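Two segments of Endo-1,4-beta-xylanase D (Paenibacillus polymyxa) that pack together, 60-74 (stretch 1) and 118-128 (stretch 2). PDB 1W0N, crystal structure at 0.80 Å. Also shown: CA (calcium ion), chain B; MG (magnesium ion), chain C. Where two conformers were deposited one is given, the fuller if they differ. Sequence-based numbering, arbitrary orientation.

Stretch 1 60-74: SVRGASSNAGTAKVD
Stretch 2 118-128: GTWDAYVDFIE

Strand 122-128 runs antiparallel to strand 60-65 (158° between directions, axes 4.7 Å apart at closest); the remaining strand, 70-74, meets the loop at the beginning of stretch 2 and the first strand residue, Ala 122. In that loop Thr 119 (chi1 p) accepts at OG1 from a water, 2.7 Å away, that also donates to Lys 72 O at 2.9 Å. Trp 120 N bonds Thr 70 O (3.0 Å), and its indole (chi1 m, chi2 110°) lies flat against Asn 67: Asn 67 CB sits 3.6 Å from the centroid of the Trp 120 five-membered ring, 10° off the normal, a CH-pi contact suited to an electron-rich ring.

Asp 121 (phi/psi -91/149) precedes the strand. Its N donates to Ser 66 OG (3.0 Å; Ser 66 chi1 p) and its O accepts from Ser 66 N (2.9 Å), while OD1, a hard anionic ligand, binds magnesium at 2.0 Å. Ala 122 CB lies 3.3 Å from Val 73 CG2, where a methyl fits the close approach.

Tyr 123 pairs with Ala 64 through two bonds, N to Ala 64 O and O to Ala 64 N, both 2.9 Å. Its OH (chi1 m) shares a water with Ser 66 O. Tyr 123 O also lies 3.0 Å from Gly 63 CA; a CB there would clash with that oxygen. Val 124 (t) joins Val 61 (t), CG1 to CG1 4.0 Å.

At Asp 125 (chi1 t), phi/psi -95/-55 interrupts the extended backbone: Gly 63 pairs with Val 124 and Val 61 with Ile 127, leaving one extra residue opposite Arg 62. Asp 125 N bonds Arg 62 O (2.8 Å), and Arg 62 N bonds Phe 126 O (3.2 Å). Arg 62, chi1 to chi3 all t, extends its guanidinium to the carboxylate, NH1 bridging to Asp 125 OD2 (2.8 Å); Asp 125 OD1 (2.3 Å) and O (2.5 Å) bind calcium. The flat ring of Phe 126 (p) offers its face to Arg 62 CB, 3.9 Å from the centroid. Branched Ile 127 (t, t) suits its buried, extended site, CG1 packing on Val 61 CG2 (3.7 Å), on the face Val 124 shares. Glu 128 forms the last pair within these stretches: N to Ser 60 O 2.8 Å, O to Ser 60 N 2.9 Å.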

# COMPACT_ATOMS: atom_id res chain seq x y z
N SER A 60 -2.09 -4.93 7.14
CA SER A 60 -2.71 -5.60 6.02
C SER A 60 -3.14 -4.58 4.98
O SER A 60 -3.54 -3.46 5.32
CB SER A 60 -3.89 -6.45 6.46
OG SER A 60 -3.51 -7.61 7.17
N VAL A 61 -3.06 -4.98 3.72
CA VAL A 61 -3.54 -4.17 2.61
C VAL A 61 -4.38 -5.09 1.73
O VAL A 61 -3.96 -6.19 1.38
CB VAL A 61 -2.38 -3.55 1.80
CG1 VAL A 61 -2.89 -2.90 0.50
CG2 VAL A 61 -1.68 -2.50 2.64
N ARG A 62 -5.59 -4.61 1.37
CA ARG A 62 -6.38 -5.28 0.36
C ARG A 62 -6.02 -4.67 -1.00
O ARG A 62 -6.03 -3.45 -1.15
CB ARG A 62 -7.88 -5.15 0.63
CG ARG A 62 -8.73 -5.89 -0.39
CD ARG A 62 -10.17 -6.00 0.04
NE ARG A 62 -10.95 -6.87 -0.84
CZ ARG A 62 -11.92 -6.50 -1.67
NH1 ARG A 62 -12.22 -5.22 -1.87
NH2 ARG A 62 -12.61 -7.44 -2.33
N GLY A 63 -5.67 -5.53 -1.95
CA GLY A 63 -5.21 -5.07 -3.24
C GLY A 63 -5.41 -6.13 -4.30
O GLY A 63 -5.89 -7.23 -4.04
N ALA A 64 -5.03 -5.77 -5.53
CA ALA A 64 -5.13 -6.67 -6.67
C ALA A 64 -4.12 -6.26 -7.71
O ALA A 64 -3.59 -5.14 -7.68
CB ALA A 64 -6.55 -6.64 -7.27
N SER A 65 -3.85 -7.17 -8.65
CA SER A 65 -3.03 -6.87 -9.80
C SER A 65 -3.91 -6.48 -11.00
O SER A 65 -5.05 -6.94 -11.12
CB SER A 65 -2.23 -8.13 -10.16
OG SER A 65 -1.42 -7.88 -11.30
N SER A 66 -3.33 -5.69 -11.89
CA SER A 66 -3.95 -5.41 -13.17
C SER A 66 -4.02 -6.62 -14.10
O SER A 66 -4.77 -6.60 -15.07
CB SER A 66 -3.21 -4.27 -13.87
OG SER A 66 -1.84 -4.60 -14.10
N ASN A 67 -3.23 -7.66 -13.79
CA ASN A 67 -3.10 -8.79 -14.69
C ASN A 67 -3.13 -10.09 -13.89
O ASN A 67 -3.18 -10.09 -12.66
CB ASN A 67 -1.81 -8.64 -15.50
CG ASN A 67 -1.92 -7.60 -16.60
OD1 ASN A 67 -1.86 -7.97 -17.81
ND2 ASN A 67 -2.03 -6.36 -16.28
N ALA A 68 -3.09 -11.22 -14.62
CA ALA A 68 -3.03 -12.51 -13.97
C ALA A 68 -1.78 -12.65 -13.11
O ALA A 68 -1.80 -13.41 -12.13
CB ALA A 68 -3.08 -13.60 -15.02
N GLY A 69 -0.69 -11.99 -13.50
CA GLY A 69 0.55 -12.09 -12.78
C GLY A 69 0.69 -11.11 -11.62
O GLY A 69 -0.30 -10.58 -11.10
N THR A 70 1.93 -10.89 -11.22
CA THR A 70 2.23 -10.27 -9.94
C THR A 70 2.42 -8.76 -10.04
O THR A 70 3.10 -8.26 -10.93
CB THR A 70 3.54 -10.88 -9.42
OG1 THR A 70 3.38 -12.30 -9.31
CG2 THR A 70 3.93 -10.33 -8.06
N ALA A 71 1.82 -8.07 -9.07
CA ALA A 71 2.11 -6.67 -8.77
C ALA A 71 2.63 -6.64 -7.32
O ALA A 71 2.11 -7.33 -6.46
CB ALA A 71 0.85 -5.83 -8.89
N LYS A 72 3.70 -5.89 -7.09
CA LYS A 72 4.28 -5.80 -5.76
C LYS A 72 4.27 -4.35 -5.30
O LYS A 72 4.61 -3.45 -6.06
CB LYS A 72 5.70 -6.36 -5.72
CG LYS A 72 5.70 -7.92 -5.59
CD LYS A 72 7.06 -8.44 -5.44
CE LYS A 72 7.06 -9.83 -5.03
NZ LYS A 72 7.57 -9.90 -3.66
N VAL A 73 3.89 -4.17 -4.03
CA VAL A 73 3.74 -2.85 -3.43
C VAL A 73 4.59 -2.75 -2.17
O VAL A 73 4.36 -3.50 -1.22
CB VAL A 73 2.25 -2.59 -3.09
CG1 VAL A 73 2.07 -1.24 -2.43
CG2 VAL A 73 1.37 -2.71 -4.33
N ASP A 74 5.55 -1.83 -2.18
CA ASP A 74 6.33 -1.53 -0.98
C ASP A 74 5.51 -0.74 0.03
O ASP A 74 4.76 0.17 -0.34
CB ASP A 74 7.54 -0.68 -1.33
CG ASP A 74 8.69 -1.45 -1.97
OD1 ASP A 74 8.69 -2.67 -1.94
OD2 ASP A 74 9.64 -0.80 -2.49
N GLY A 118 9.27 -4.63 -13.31
CA GLY A 118 9.37 -5.94 -12.80
C GLY A 118 8.00 -6.38 -12.64
O GLY A 118 7.83 -7.62 -12.78
N THR A 119 6.95 -5.46 -12.37
CA THR A 119 5.73 -5.99 -12.13
C THR A 119 4.57 -5.32 -12.82
O THR A 119 4.76 -4.29 -13.46
CB THR A 119 5.44 -5.97 -10.68
OG1 THR A 119 5.00 -4.68 -10.25
CG2 THR A 119 6.59 -6.37 -9.80
N TRP A 120 3.40 -5.91 -12.73
CA TRP A 120 2.18 -5.33 -13.22
C TRP A 120 1.78 -4.17 -12.31
O TRP A 120 2.51 -3.75 -11.43
CB TRP A 120 1.13 -6.43 -13.33
CG TRP A 120 1.47 -7.44 -14.37
CD1 TRP A 120 1.83 -8.72 -14.17
CD2 TRP A 120 1.49 -7.22 -15.78
NE1 TRP A 120 2.08 -9.33 -15.36
CE2 TRP A 120 1.88 -8.42 -16.37
CE3 TRP A 120 1.22 -6.12 -16.60
CZ2 TRP A 120 2.01 -8.57 -17.78
CZ3 TRP A 120 1.35 -6.26 -17.96
CH2 TRP A 120 1.74 -7.48 -18.54
N ASP A 121 0.61 -3.63 -12.57
CA ASP A 121 0.13 -2.48 -11.83
C ASP A 121 -0.67 -2.94 -10.64
O ASP A 121 -1.27 -4.02 -10.66
CB ASP A 121 -0.66 -1.59 -12.76
CG ASP A 121 0.20 -1.12 -13.92
OD1 ASP A 121 1.41 -0.89 -13.66
OD2 ASP A 121 -0.30 -0.99 -15.06
N ALA A 122 -0.63 -2.14 -9.57
CA ALA A 122 -1.30 -2.50 -8.33
C ALA A 122 -2.52 -1.63 -8.11
O ALA A 122 -2.47 -0.40 -8.23
CB ALA A 122 -0.38 -2.35 -7.14
N TYR A 123 -3.60 -2.28 -7.73
CA TYR A 123 -4.79 -1.62 -7.24
C TYR A 123 -4.79 -1.76 -5.73
O TYR A 123 -4.63 -2.89 -5.22
CB TYR A 123 -6.02 -2.28 -7.85
CG TYR A 123 -6.02 -2.35 -9.36
CD1 TYR A 123 -5.69 -1.25 -10.14
CD2 TYR A 123 -6.43 -3.50 -10.02
CE1 TYR A 123 -5.74 -1.30 -11.53
CE2 TYR A 123 -6.51 -3.56 -11.40
CZ TYR A 123 -6.17 -2.45 -12.15
OH TYR A 123 -6.25 -2.49 -13.52
N VAL A 124 -5.03 -0.65 -5.03
CA VAL A 124 -4.94 -0.62 -3.57
C VAL A 124 -6.28 -0.16 -3.05
O VAL A 124 -6.78 0.90 -3.47
CB VAL A 124 -3.82 0.37 -3.16
CG1 VAL A 124 -3.66 0.38 -1.67
CG2 VAL A 124 -2.47 -0.03 -3.77
N ASP A 125 -6.85 -0.94 -2.14
CA ASP A 125 -8.18 -0.63 -1.60
C ASP A 125 -8.07 0.15 -0.28
O ASP A 125 -8.64 1.24 -0.14
CB ASP A 125 -8.94 -1.95 -1.43
CG ASP A 125 -10.38 -1.80 -0.97
OD1 ASP A 125 -10.82 -0.66 -0.75
OD2 ASP A 125 -11.07 -2.84 -0.82
N PHE A 126 -7.35 -0.42 0.68
CA PHE A 126 -7.19 0.17 2.00
C PHE A 126 -5.99 -0.48 2.67
O PHE A 126 -5.51 -1.53 2.25
CB PHE A 126 -8.45 -0.02 2.87
CG PHE A 126 -8.81 -1.46 3.14
CD1 PHE A 126 -8.11 -2.23 4.09
CD2 PHE A 126 -9.89 -2.04 2.47
CE1 PHE A 126 -8.46 -3.55 4.35
CE2 PHE A 126 -10.27 -3.35 2.76
CZ PHE A 126 -9.55 -4.10 3.69
N ILE A 127 -5.56 0.17 3.77
CA ILE A 127 -4.57 -0.36 4.68
C ILE A 127 -5.20 -0.46 6.06
O ILE A 127 -6.04 0.36 6.44
CB ILE A 127 -3.29 0.53 4.70
CG1 ILE A 127 -2.14 -0.12 5.47
CG2 ILE A 127 -3.59 1.92 5.24
CD1 ILE A 127 -0.78 0.45 5.11
N GLU A 128 -4.78 -1.48 6.82
CA GLU A 128 -5.27 -1.68 8.18
C GLU A 128 -4.09 -2.01 9.08
O GLU A 128 -3.34 -2.95 8.84
CB GLU A 128 -6.28 -2.83 8.22
CG GLU A 128 -7.08 -2.88 9.47
CD GLU A 128 -7.76 -4.24 9.73
OE1 GLU A 128 -7.61 -5.24 9.01
OE2 GLU A 128 -8.43 -4.39 10.78
CA CA B . -11.09 1.61 -0.68
MG MG C . 3.09 -0.40 -14.67
O HOH W 1 -7.16 -4.62 -14.60
O HOH W 2 5.11 -9.44 -12.50
O HOH W 3 6.39 -3.47 -8.33
O HOH W 4 4.20 -1.43 -13.29
O HOH W 5 1.78 0.41 -16.08
O HOH W 6 -13.39 0.90 -0.51
O HOH W 7 4.72 0.19 -15.77
O HOH W 8 3.07 -2.20 -15.76